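Local coordinates for aminofutalosine deaminase (Helicobacter pylori, PDB 7LKK), which hydrolytically deaminates aminofutalosine in the menaquinone pathway and probably also converts adenosine to inosine, at residues V24-E32 and K358-H367; F96-N105 and W238-L247. All coordinates share one frame; numbering follows the deposited sequence.

Interaction 1 of 2, residues V24-E32 and K358-H367; sequences VFLCNEKCE and KIALLGATRH
Glu-29 reaches both Arg-366 and His-367 with its carboxylate. OE1 takes a nearly straight hydrogen bond from His-367 NE2 (3.0 Å, 173°) on its syn lone pair, with the carboxylate and imidazole almost coplanar. OE2 uses its anti lone pair for a salt bridge to Arg-366 NH1 (2.7 Å), and there the guanidinium stands nearly perpendicular to the carboxylate. The bend of Glu-29 at chi2 (-56°) brings its carboxylate to Arg-366 and His-367, at the start of helix 366-371. Each partner has a second bond: Arg-366 NE a salt bridge to Glu-378, His-367 ND1 a hydrogen bond to Val-323 O. A water joins Lys-30 O to Lys-358 NZ farther along.

The rest of the contact is mainly apolar. Leu-361 CD2 lies 3.7 Å from Phe-25 CD2 and also touches Cys-31 SG, while Leu-361 CG meets Cys-27 SG at 3.8 Å. Leu-362 CD2 packs against Asn-28 O and the CA of Cys-27.

Asn-28 to Cys-31 form a type I turn in a short antiparallel hairpin, strands 23-25 and 33-34. The contact seats this N-terminal hairpin on helix 353-364 and the start of helix 366-371, after 323-325, the last TIM-barrel strand.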
loop_
_atom_site.group_PDB
_atom_site.type_symbol
_atom_site.label_atom_id
_atom_site.label_comp_id
_atom_site.label_asym_id
_atom_site.label_seq_id
_atom_site.Cartn_x
_atom_site.Cartn_y
_atom_site.Cartn_z
ATOM N N VAL A 24 22.765 -5.712 9.758
ATOM C CA VAL A 24 22.354 -7.110 9.787
ATOM C C VAL A 24 21.145 -7.228 10.701
ATOM O O VAL A 24 21.195 -6.801 11.860
ATOM C CB VAL A 24 23.489 -8.034 10.267
ATOM C CG1 VAL A 24 23.001 -9.474 10.352
ATOM C CG2 VAL A 24 24.689 -7.927 9.342
ATOM N N PHE A 25 20.061 -7.797 10.180
ATOM C CA PHE A 25 18.856 -8.059 10.960
ATOM C C PHE A 25 18.897 -9.519 11.396
ATOM O O PHE A 25 18.786 -10.424 10.561
ATOM C CB PHE A 25 17.593 -7.772 10.147
ATOM C CG PHE A 25 17.439 -6.333 9.731
ATOM C CD1 PHE A 25 18.220 -5.335 10.295
ATOM C CD2 PHE A 25 16.497 -5.979 8.776
ATOM C CE1 PHE A 25 18.069 -4.018 9.905
ATOM C CE2 PHE A 25 16.342 -4.666 8.386
ATOM C CZ PHE A 25 17.128 -3.683 8.951
ATOM N N LEU A 26 19.061 -9.750 12.701
ATOM C CA LEU A 26 19.114 -11.121 13.199
ATOM C C LEU A 26 17.749 -11.792 13.153
ATOM O O LEU A 26 17.667 -13.015 12.981
ATOM C CB LEU A 26 19.654 -11.147 14.628
ATOM C CG LEU A 26 21.128 -10.807 14.840
ATOM C CD1 LEU A 26 21.561 -11.257 16.224
ATOM C CD2 LEU A 26 21.991 -11.453 13.769
ATOM N N CYS A 27 16.680 -11.011 13.304
ATOM C CA CYS A 27 15.312 -11.526 13.343
ATOM C C CYS A 27 15.133 -12.567 14.445
ATOM O O CYS A 27 14.432 -13.567 14.277
ATOM C CB CYS A 27 14.889 -12.084 11.984
ATOM S SG CYS A 27 14.765 -10.810 10.715
ATOM N N ASN A 28 15.792 -12.344 15.578
ATOM C CA ASN A 28 15.336 -12.996 16.790
ATOM C C ASN A 28 14.127 -12.236 17.326
ATOM O O ASN A 28 13.764 -11.169 16.823
ATOM C CB ASN A 28 16.462 -13.075 17.827
ATOM C CG ASN A 28 17.199 -11.754 18.011
ATOM O OD1 ASN A 28 16.766 -10.708 17.528
ATOM N ND2 ASN A 28 18.322 -11.802 18.718
ATOM N N GLU A 29 13.486 -12.793 18.356
ATOM C CA GLU A 29 12.298 -12.138 18.889
ATOM C C GLU A 29 12.616 -10.748 19.422
ATOM O O GLU A 29 11.730 -9.888 19.454
ATOM C CB GLU A 29 11.656 -12.995 19.983
ATOM C CG GLU A 29 11.026 -14.297 19.486
ATOM C CD GLU A 29 9.978 -14.099 18.394
ATOM O OE1 GLU A 29 9.289 -13.058 18.393
ATOM O OE2 GLU A 29 9.843 -14.994 17.534
ATOM N N LYS A 30 13.867 -10.508 19.827
ATOM C CA LYS A 30 14.310 -9.165 20.179
ATOM C C LYS A 30 14.409 -8.253 18.960
ATOM O O LYS A 30 14.424 -7.028 19.119
ATOM C CB LYS A 30 15.664 -9.236 20.886
ATOM C CG LYS A 30 15.575 -9.610 22.349
ATOM C CD LYS A 30 16.952 -9.830 22.952
ATOM C CE LYS A 30 17.875 -8.650 22.697
ATOM N NZ LYS A 30 19.225 -8.868 23.293
ATOM N N CYS A 31 14.484 -8.828 17.755
ATOM C CA CYS A 31 14.646 -8.073 16.512
ATOM C C CYS A 31 15.934 -7.251 16.540
ATOM O O CYS A 31 15.944 -6.049 16.270
ATOM C CB CYS A 31 13.423 -7.193 16.241
ATOM S SG CYS A 31 13.002 -7.046 14.502
ATOM N N GLU A 32 17.033 -7.926 16.868
ATOM C CA GLU A 32 18.325 -7.268 17.011
ATOM C C GLU A 32 18.827 -6.732 15.676
ATOM O O GLU A 32 18.719 -7.394 14.640
ATOM C CB GLU A 32 19.343 -8.246 17.592
ATOM C CG GLU A 32 20.283 -7.647 18.613
ATOM C CD GLU A 32 21.043 -8.712 19.375
ATOM O OE1 GLU A 32 20.399 -9.679 19.831
ATOM O OE2 GLU A 32 22.278 -8.586 19.510
ATOM N N LYS A 358 8.669 -3.799 13.481
ATOM C CA LYS A 358 9.253 -4.998 14.075
ATOM C C LYS A 358 8.324 -6.195 13.913
ATOM O O LYS A 358 8.776 -7.302 13.600
ATOM C CB LYS A 358 9.552 -4.765 15.555
ATOM C CG LYS A 358 10.549 -3.655 15.840
ATOM C CD LYS A 358 10.709 -3.456 17.342
ATOM C CE LYS A 358 11.648 -2.300 17.655
ATOM N NZ LYS A 358 11.657 -1.972 19.110
ATOM N N ILE A 359 7.024 -5.987 14.128
ATOM C CA ILE A 359 6.054 -7.059 13.943
ATOM C C ILE A 359 6.040 -7.523 12.493
ATOM O O ILE A 359 5.985 -8.727 12.211
ATOM C CB ILE A 359 4.662 -6.595 14.414
ATOM C CG1 ILE A 359 4.645 -6.467 15.937
ATOM C CG2 ILE A 359 3.573 -7.545 13.938
ATOM C CD1 ILE A 359 3.401 -5.822 16.483
ATOM N N ALA A 360 6.115 -6.577 11.553
ATOM C CA ALA A 360 6.099 -6.930 10.135
ATOM C C ALA A 360 7.321 -7.759 9.759
ATOM O O ALA A 360 7.205 -8.780 9.070
ATOM C CB ALA A 360 6.024 -5.661 9.283
ATOM N N LEU A 361 8.505 -7.344 10.220
ATOM C CA LEU A 361 9.729 -8.062 9.880
ATOM C C LEU A 361 9.732 -9.465 10.475
ATOM O O LEU A 361 10.033 -10.443 9.781
ATOM C CB LEU A 361 10.952 -7.273 10.351
ATOM C CG LEU A 361 12.316 -7.929 10.117
ATOM C CD1 LEU A 361 12.514 -8.252 8.644
ATOM C CD2 LEU A 361 13.444 -7.037 10.627
ATOM N N LEU A 362 9.416 -9.584 11.769
ATOM C CA LEU A 362 9.337 -10.903 12.386
ATOM C C LEU A 362 8.209 -11.731 11.783
ATOM O O LEU A 362 8.317 -12.960 11.694
ATOM C CB LEU A 362 9.153 -10.774 13.899
ATOM C CG LEU A 362 10.313 -10.131 14.665
ATOM C CD1 LEU A 362 10.061 -10.160 16.165
ATOM C CD2 LEU A 362 11.624 -10.814 14.320
ATOM N N GLY A 363 7.119 -11.078 11.372
ATOM C CA GLY A 363 6.044 -11.773 10.688
ATOM C C GLY A 363 6.449 -12.356 9.352
ATOM O O GLY A 363 5.807 -13.297 8.872
ATOM N N ALA A 364 7.496 -11.814 8.732
ATOM C CA ALA A 364 7.977 -12.295 7.447
ATOM C C ALA A 364 9.182 -13.215 7.567
ATOM O O ALA A 364 9.636 -13.747 6.549
ATOM C CB ALA A 364 8.336 -11.114 6.538
ATOM N N THR A 365 9.719 -13.405 8.771
ATOM C CA THR A 365 10.912 -14.225 8.937
ATOM C C THR A 365 10.704 -15.298 10.000
ATOM O O THR A 365 10.214 -16.390 9.693
ATOM C CB THR A 365 12.124 -13.352 9.285
ATOM O OG1 THR A 365 11.855 -12.588 10.467
ATOM C CG2 THR A 365 12.447 -12.402 8.132
ATOM N N ARG A 366 11.059 -14.988 11.251
ATOM C CA ARG A 366 11.107 -16.012 12.294
ATOM C C ARG A 366 9.745 -16.656 12.529
ATOM O O ARG A 366 9.650 -17.881 12.687
ATOM C CB ARG A 366 11.634 -15.406 13.594
ATOM C CG ARG A 366 11.920 -16.424 14.682
ATOM C CD ARG A 366 12.587 -15.779 15.887
ATOM N NE ARG A 366 13.201 -16.778 16.758
ATOM C CZ ARG A 366 12.553 -17.436 17.714
ATOM N NH1 ARG A 366 11.265 -17.202 17.927
ATOM N NH2 ARG A 366 13.193 -18.330 18.453
ATOM N N HIS A 367 8.677 -15.854 12.553
ATOM C CA HIS A 367 7.359 -16.397 12.865
ATOM C C HIS A 367 6.877 -17.344 11.774
ATOM O O HIS A 367 6.325 -18.410 12.070
ATOM C CB HIS A 367 6.358 -15.259 13.079
ATOM C CG HIS A 367 6.632 -14.440 14.302
ATOM N ND1 HIS A 367 5.790 -13.436 14.731
ATOM C CD2 HIS A 367 7.659 -14.470 15.185
ATOM C CE1 HIS A 367 6.285 -12.885 15.826
ATOM N NE2 HIS A 367 7.418 -13.496 16.123
HETATM O O HOH W 1 13.290 -4.548 20.114
#

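Interaction 2 of 2, residues F96-N105 and W238-L247. With MCF ((8R)-3-(5-S-methyl-5-thio-beta-D-ribofuranosyl)-3,6,7,8-tetrahydroimidazo[4,5-d][1,3]diazepin-8-ol), chain J.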
loop_
_atom_site.group_PDB
_atom_site.type_symbol
_atom_site.label_atom_id
_atom_site.label_comp_id
_atom_site.label_asym_id
_atom_site.label_seq_id
_atom_site.Cartn_x
_atom_site.Cartn_y
_atom_site.Cartn_z
ATOM N N PHE A 96 -16.748 -10.277 0.744
ATOM C CA PHE A 96 -16.338 -11.674 0.673
ATOM C C PHE A 96 -17.347 -12.498 -0.114
ATOM O O PHE A 96 -16.962 -13.341 -0.935
ATOM C CB PHE A 96 -16.156 -12.260 2.072
ATOM C CG PHE A 96 -15.782 -13.714 2.064
ATOM C CD1 PHE A 96 -14.456 -14.099 1.960
ATOM C CD2 PHE A 96 -16.758 -14.698 2.135
ATOM C CE1 PHE A 96 -14.109 -15.436 1.940
ATOM C CE2 PHE A 96 -16.415 -16.032 2.115
ATOM C CZ PHE A 96 -15.089 -16.401 2.016
ATOM N N SER A 97 -18.640 -12.281 0.135
ATOM C CA SER A 97 -19.673 -13.000 -0.604
ATOM C C SER A 97 -19.584 -12.718 -2.097
ATOM O O SER A 97 -19.731 -13.630 -2.921
ATOM C CB SER A 97 -21.054 -12.625 -0.067
ATOM O OG SER A 97 -21.251 -11.221 -0.113
ATOM N N GLY A 98 -19.353 -11.458 -2.467
ATOM C CA GLY A 98 -19.157 -11.134 -3.870
ATOM C C GLY A 98 -17.937 -11.814 -4.460
ATOM O O GLY A 98 -17.956 -12.259 -5.610
ATOM N N TRP A 99 -16.853 -11.891 -3.685
ATOM C CA TRP A 99 -15.646 -12.553 -4.170
ATOM C C TRP A 99 -15.863 -14.054 -4.329
ATOM O O TRP A 99 -15.587 -14.621 -5.393
ATOM C CB TRP A 99 -14.481 -12.272 -3.221
ATOM C CG TRP A 99 -13.219 -12.982 -3.593
ATOM C CD1 TRP A 99 -12.284 -12.572 -4.497
ATOM C CD2 TRP A 99 -12.750 -14.232 -3.071
ATOM N NE1 TRP A 99 -11.261 -13.487 -4.570
ATOM C CE2 TRP A 99 -11.525 -14.516 -3.705
ATOM C CE3 TRP A 99 -13.250 -15.139 -2.132
ATOM C CZ2 TRP A 99 -10.789 -15.668 -3.428
ATOM C CZ3 TRP A 99 -12.518 -16.281 -1.858
ATOM C CH2 TRP A 99 -11.303 -16.537 -2.506
ATOM N N LEU A 100 -16.364 -14.713 -3.280
ATOM C CA LEU A 100 -16.534 -16.163 -3.326
ATOM C C LEU A 100 -17.518 -16.573 -4.415
ATOM O O LEU A 100 -17.280 -17.544 -5.142
ATOM C CB LEU A 100 -16.988 -16.682 -1.962
ATOM C CG LEU A 100 -17.124 -18.201 -1.819
ATOM C CD1 LEU A 100 -15.882 -18.917 -2.335
ATOM C CD2 LEU A 100 -17.407 -18.581 -0.373
ATOM N N GLY A 101 -18.632 -15.850 -4.534
ATOM C CA GLY A 101 -19.573 -16.127 -5.605
ATOM C C GLY A 101 -18.950 -16.006 -6.983
ATOM O O GLY A 101 -19.255 -16.792 -7.882
ATOM N N SER A 102 -18.072 -15.016 -7.170
ATOM C CA SER A 102 -17.421 -14.853 -8.467
ATOM C C SER A 102 -16.393 -15.948 -8.721
ATOM O O SER A 102 -16.217 -16.373 -9.868
ATOM C CB SER A 102 -16.773 -13.470 -8.570
ATOM O OG SER A 102 -15.591 -13.391 -7.792
ATOM N N VAL A 103 -15.706 -16.412 -7.674
ATOM C CA VAL A 103 -14.757 -17.510 -7.839
ATOM C C VAL A 103 -15.489 -18.772 -8.281
ATOM O O VAL A 103 -15.064 -19.470 -9.210
ATOM C CB VAL A 103 -13.971 -17.745 -6.535
ATOM C CG1 VAL A 103 -13.149 -19.024 -6.628
ATOM C CG2 VAL A 103 -13.076 -16.551 -6.226
ATOM N N LEU A 104 -16.614 -19.070 -7.630
ATOM C CA LEU A 104 -17.378 -20.261 -7.980
ATOM C C LEU A 104 -17.989 -20.134 -9.371
ATOM O O LEU A 104 -17.947 -21.084 -10.162
ATOM C CB LEU A 104 -18.454 -20.514 -6.927
ATOM C CG LEU A 104 -17.934 -20.936 -5.551
ATOM C CD1 LEU A 104 -18.778 -20.326 -4.450
ATOM C CD2 LEU A 104 -17.900 -22.448 -5.428
ATOM N N ASN A 105 -18.558 -18.966 -9.689
ATOM C CA ASN A 105 -19.124 -18.747 -11.016
ATOM C C ASN A 105 -18.066 -18.788 -12.110
ATOM O O ASN A 105 -18.404 -19.024 -13.275
ATOM C CB ASN A 105 -19.867 -17.408 -11.056
ATOM C CG ASN A 105 -21.145 -17.427 -10.242
ATOM O OD1 ASN A 105 -21.706 -18.488 -9.974
ATOM N ND2 ASN A 105 -21.616 -16.248 -9.848
ATOM N N TRP A 238 -25.700 -14.784 4.446
ATOM C CA TRP A 238 -25.527 -15.066 3.023
ATOM C C TRP A 238 -25.398 -16.562 2.745
ATOM O O TRP A 238 -25.874 -17.052 1.716
ATOM C CB TRP A 238 -24.302 -14.312 2.505
ATOM C CG TRP A 238 -24.016 -14.503 1.051
ATOM C CD1 TRP A 238 -24.587 -13.837 0.008
ATOM C CD2 TRP A 238 -23.068 -15.412 0.478
ATOM N NE1 TRP A 238 -24.060 -14.278 -1.180
ATOM C CE2 TRP A 238 -23.124 -15.244 -0.920
ATOM C CE3 TRP A 238 -22.178 -16.350 1.011
ATOM C CZ2 TRP A 238 -22.326 -15.981 -1.792
ATOM C CZ3 TRP A 238 -21.386 -17.082 0.143
ATOM C CH2 TRP A 238 -21.467 -16.895 -1.243
ATOM N N PHE A 239 -24.759 -17.304 3.650
ATOM C CA PHE A 239 -24.517 -18.727 3.422
ATOM C C PHE A 239 -25.785 -19.577 3.495
ATOM O O PHE A 239 -25.692 -20.797 3.305
ATOM C CB PHE A 239 -23.489 -19.249 4.426
ATOM C CG PHE A 239 -22.063 -19.005 4.020
ATOM C CD1 PHE A 239 -21.444 -19.825 3.092
ATOM C CD2 PHE A 239 -21.344 -17.956 4.568
ATOM C CE1 PHE A 239 -20.132 -19.602 2.716
ATOM C CE2 PHE A 239 -20.033 -17.727 4.197
ATOM C CZ PHE A 239 -19.426 -18.550 3.270
ATOM N N GLU A 240 -26.945 -18.977 3.774
ATOM C CA GLU A 240 -28.194 -19.737 3.816
ATOM C C GLU A 240 -28.460 -20.452 2.497
ATOM O O GLU A 240 -28.899 -21.608 2.486
ATOM C CB GLU A 240 -29.363 -18.810 4.149
ATOM C CG GLU A 240 -29.512 -18.468 5.617
ATOM C CD GLU A 240 -30.535 -17.372 5.847
ATOM O OE1 GLU A 240 -31.378 -17.152 4.951
ATOM O OE2 GLU A 240 -30.497 -16.730 6.919
ATOM N N ASN A 241 -28.207 -19.780 1.377
ATOM C CA ASN A 241 -28.471 -20.325 0.053
ATOM C C ASN A 241 -27.207 -20.775 -0.662
ATOM O O ASN A 241 -27.283 -21.175 -1.825
ATOM C CB ASN A 241 -29.202 -19.288 -0.806
ATOM C CG ASN A 241 -30.451 -18.750 -0.138
ATOM O OD1 ASN A 241 -30.524 -17.570 0.207
ATOM N ND2 ASN A 241 -31.444 -19.610 0.041
ATOM N N PHE A 242 -26.054 -20.723 0.011
ATOM C CA PHE A 242 -24.778 -20.998 -0.644
ATOM C C PHE A 242 -24.710 -22.428 -1.171
ATOM O O PHE A 242 -24.191 -22.671 -2.266
ATOM C CB PHE A 242 -23.635 -20.725 0.339
ATOM C CG PHE A 242 -22.305 -21.285 -0.087
ATOM C CD1 PHE A 242 -21.514 -20.609 -1.002
ATOM C CD2 PHE A 242 -21.835 -22.477 0.446
ATOM C CE1 PHE A 242 -20.286 -21.119 -1.385
ATOM C CE2 PHE A 242 -20.609 -22.991 0.064
ATOM C CZ PHE A 242 -19.833 -22.309 -0.854
ATOM N N TYR A 243 -25.225 -23.387 -0.404
ATOM C CA TYR A 243 -25.055 -24.790 -0.765
ATOM C C TYR A 243 -25.984 -25.189 -1.908
ATOM O O TYR A 243 -25.586 -25.957 -2.791
ATOM C CB TYR A 243 -25.268 -25.665 0.470
ATOM C CG TYR A 243 -24.333 -25.280 1.599
ATOM C CD1 TYR A 243 -23.090 -25.886 1.737
ATOM C CD2 TYR A 243 -24.677 -24.280 2.501
ATOM C CE1 TYR A 243 -22.226 -25.522 2.760
ATOM C CE2 TYR A 243 -23.821 -23.909 3.521
ATOM C CZ TYR A 243 -22.599 -24.528 3.648
ATOM O OH TYR A 243 -21.752 -24.149 4.671
ATOM N N GLN A 244 -27.208 -24.661 -1.926
ATOM C CA GLN A 244 -28.107 -24.938 -3.040
ATOM C C GLN A 244 -27.671 -24.180 -4.288
ATOM O O GLN A 244 -27.602 -24.748 -5.383
ATOM C CB GLN A 244 -29.543 -24.567 -2.665
ATOM C CG GLN A 244 -30.249 -25.570 -1.766
ATOM C CD GLN A 244 -30.763 -26.789 -2.517
ATOM O OE1 GLN A 244 -30.502 -26.963 -3.710
ATOM N NE2 GLN A 244 -31.508 -27.634 -1.818
ATOM N N ARG A 245 -27.360 -22.892 -4.127
ATOM C CA ARG A 245 -27.058 -22.033 -5.268
ATOM C C ARG A 245 -25.774 -22.458 -5.973
ATOM O O ARG A 245 -25.736 -22.554 -7.206
ATOM C CB ARG A 245 -26.968 -20.581 -4.795
ATOM C CG ARG A 245 -26.374 -19.612 -5.789
ATOM C CD ARG A 245 -26.364 -18.198 -5.226
ATOM N NE ARG A 245 -27.704 -17.632 -5.120
ATOM C CZ ARG A 245 -28.116 -16.559 -5.787
ATOM N NH1 ARG A 245 -27.291 -15.930 -6.614
ATOM N NH2 ARG A 245 -29.354 -16.114 -5.625
ATOM N N PHE A 246 -24.711 -22.716 -5.214
ATOM C CA PHE A 246 -23.396 -22.934 -5.807
ATOM C C PHE A 246 -22.987 -24.397 -5.887
ATOM O O PHE A 246 -22.266 -24.773 -6.816
ATOM C CB PHE A 246 -22.326 -22.167 -5.023
ATOM C CG PHE A 246 -22.418 -20.678 -5.176
ATOM C CD1 PHE A 246 -21.887 -20.050 -6.289
ATOM C CD2 PHE A 246 -23.034 -19.907 -4.208
ATOM C CE1 PHE A 246 -21.975 -18.681 -6.436
ATOM C CE2 PHE A 246 -23.119 -18.539 -4.346
ATOM C CZ PHE A 246 -22.593 -17.924 -5.464
ATOM N N LEU A 247 -23.411 -25.228 -4.938
ATOM C CA LEU A 247 -22.937 -26.600 -4.862
ATOM C C LEU A 247 -24.001 -27.639 -5.183
ATOM O O LEU A 247 -23.666 -28.826 -5.277
ATOM C CB LEU A 247 -22.362 -26.881 -3.466
ATOM C CG LEU A 247 -21.297 -25.884 -3.006
ATOM C CD1 LEU A 247 -20.840 -26.189 -1.588
ATOM C CD2 LEU A 247 -20.116 -25.884 -3.965
HETATM O O8 MCF J . -7.521 -17.620 1.285
HETATM C C8 MCF J . -7.993 -16.902 0.174
HETATM C C7 MCF J . -9.366 -16.283 0.413
HETATM N N6 MCF J . -10.152 -17.106 1.299
HETATM C C5 MCF J . -10.277 -18.521 1.033
HETATM N N4 MCF J . -9.655 -19.244 -0.071
HETATM C C10 MCF J . -8.800 -18.845 -1.217
HETATM C C9 MCF J . -7.979 -17.738 -1.124
HETATM N N1 MCF J . -7.331 -17.622 -2.274
HETATM C C2 MCF J . -7.689 -18.615 -3.086
HETATM N N3 MCF J . -8.579 -19.365 -2.430
HETATM C C1S MCF J . -9.224 -20.573 -3.032
HETATM C C2S MCF J . -9.323 -21.777 -2.067
HETATM O O2S MCF J . -8.162 -22.493 -2.069
HETATM O O4S MCF J . -10.441 -20.315 -3.331
HETATM C C4S MCF J . -11.222 -21.734 -3.292
HETATM C C3S MCF J . -10.453 -22.591 -2.685
HETATM O O3S MCF J . -9.890 -23.559 -3.694
HETATM C C5S MCF J . -12.531 -21.566 -2.540
HETATM S S5S MCF J . -13.761 -22.733 -3.191
HETATM C C6S MCF J . -15.086 -22.947 -1.968
HETATM O O HOH W 2 -24.264 -15.700 -8.126
#
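Trp-238 carries its CG opposite its own backbone N (chi1 -179°), which lays the indole beside helix 96-105 with one face turned to Ser-97. Ser-97 CB stands almost squarely over the five-membered ring, 3.4 Å from its centroid, a close CH-pi contact; its OG is engaged elsewhere, by Glu-227 of helix 226-234. Phe-246 turns its CG anti to its carbonyl carbon (chi1 -70°), which points its ring at helix 96-105, between Gly-101 and Leu-104. Leu-104 CD1 lies over one face of that ring, 4.0 Å from its centroid, and the CG of Arg-245 backs the other. The ring's far end, CZ, comes within 3.5 Å of Gly-101 CA, an approach that the missing side chain of the glycine allows.

Helices 96-105 and 242-247 run roughly in the same direction, their axes 34° apart and 10.9 Å at closest. Each belongs to a connection that follows a strand of the TIM barrel, 69-80 for the first and 218-222 for the second, and the iron ligands include His-79 near the end of the first, with His-81 just past it, and His-221 in the second.

Farther in, Leu-104 CD1 meets the edge of Phe-242 at CE1 (3.5 Å), and Leu-100 CD2 approaches the same CE1 atom at 4.0 Å while also touching Phe-239 and Trp-238. Phe-96 presents its ring edge to Phe-239, CE2 to CZ at 4.1 Å. The helix turns a different side to the inhibitor: Trp-99, braced on one ring face by Val-103 CG2 and held at NE1 by the carbonyl of Ser-331, places CH2 3.5 Å from C7 of the bound methylthio-coformycin. Near the C-terminal end of both segments a water accepts from Asn-105 ND2 and, weakly, from Arg-245 NH1.

From the N terminus the chain first passes through 24-32, ahead of the barrel strands; its partner lies more than 300 residues later. Helix 96-105 follows strand 69-80, and after 132 intervening residues 238-247 returns to it, closing interaction 2 as a smaller loop. The chain then runs on through the remaining barrel strands to 358-367, which closes interaction 1 around the whole of it; the two loops are nested and do not cross. The centres of the two contacts lie about 39 Å apart, on opposite sides of the chain's centre. Interaction 1 joins the N-terminal part of the chain to helices that come after the last barrel strand, whereas interaction 2 ties together two connections beside the inhibitor pocket.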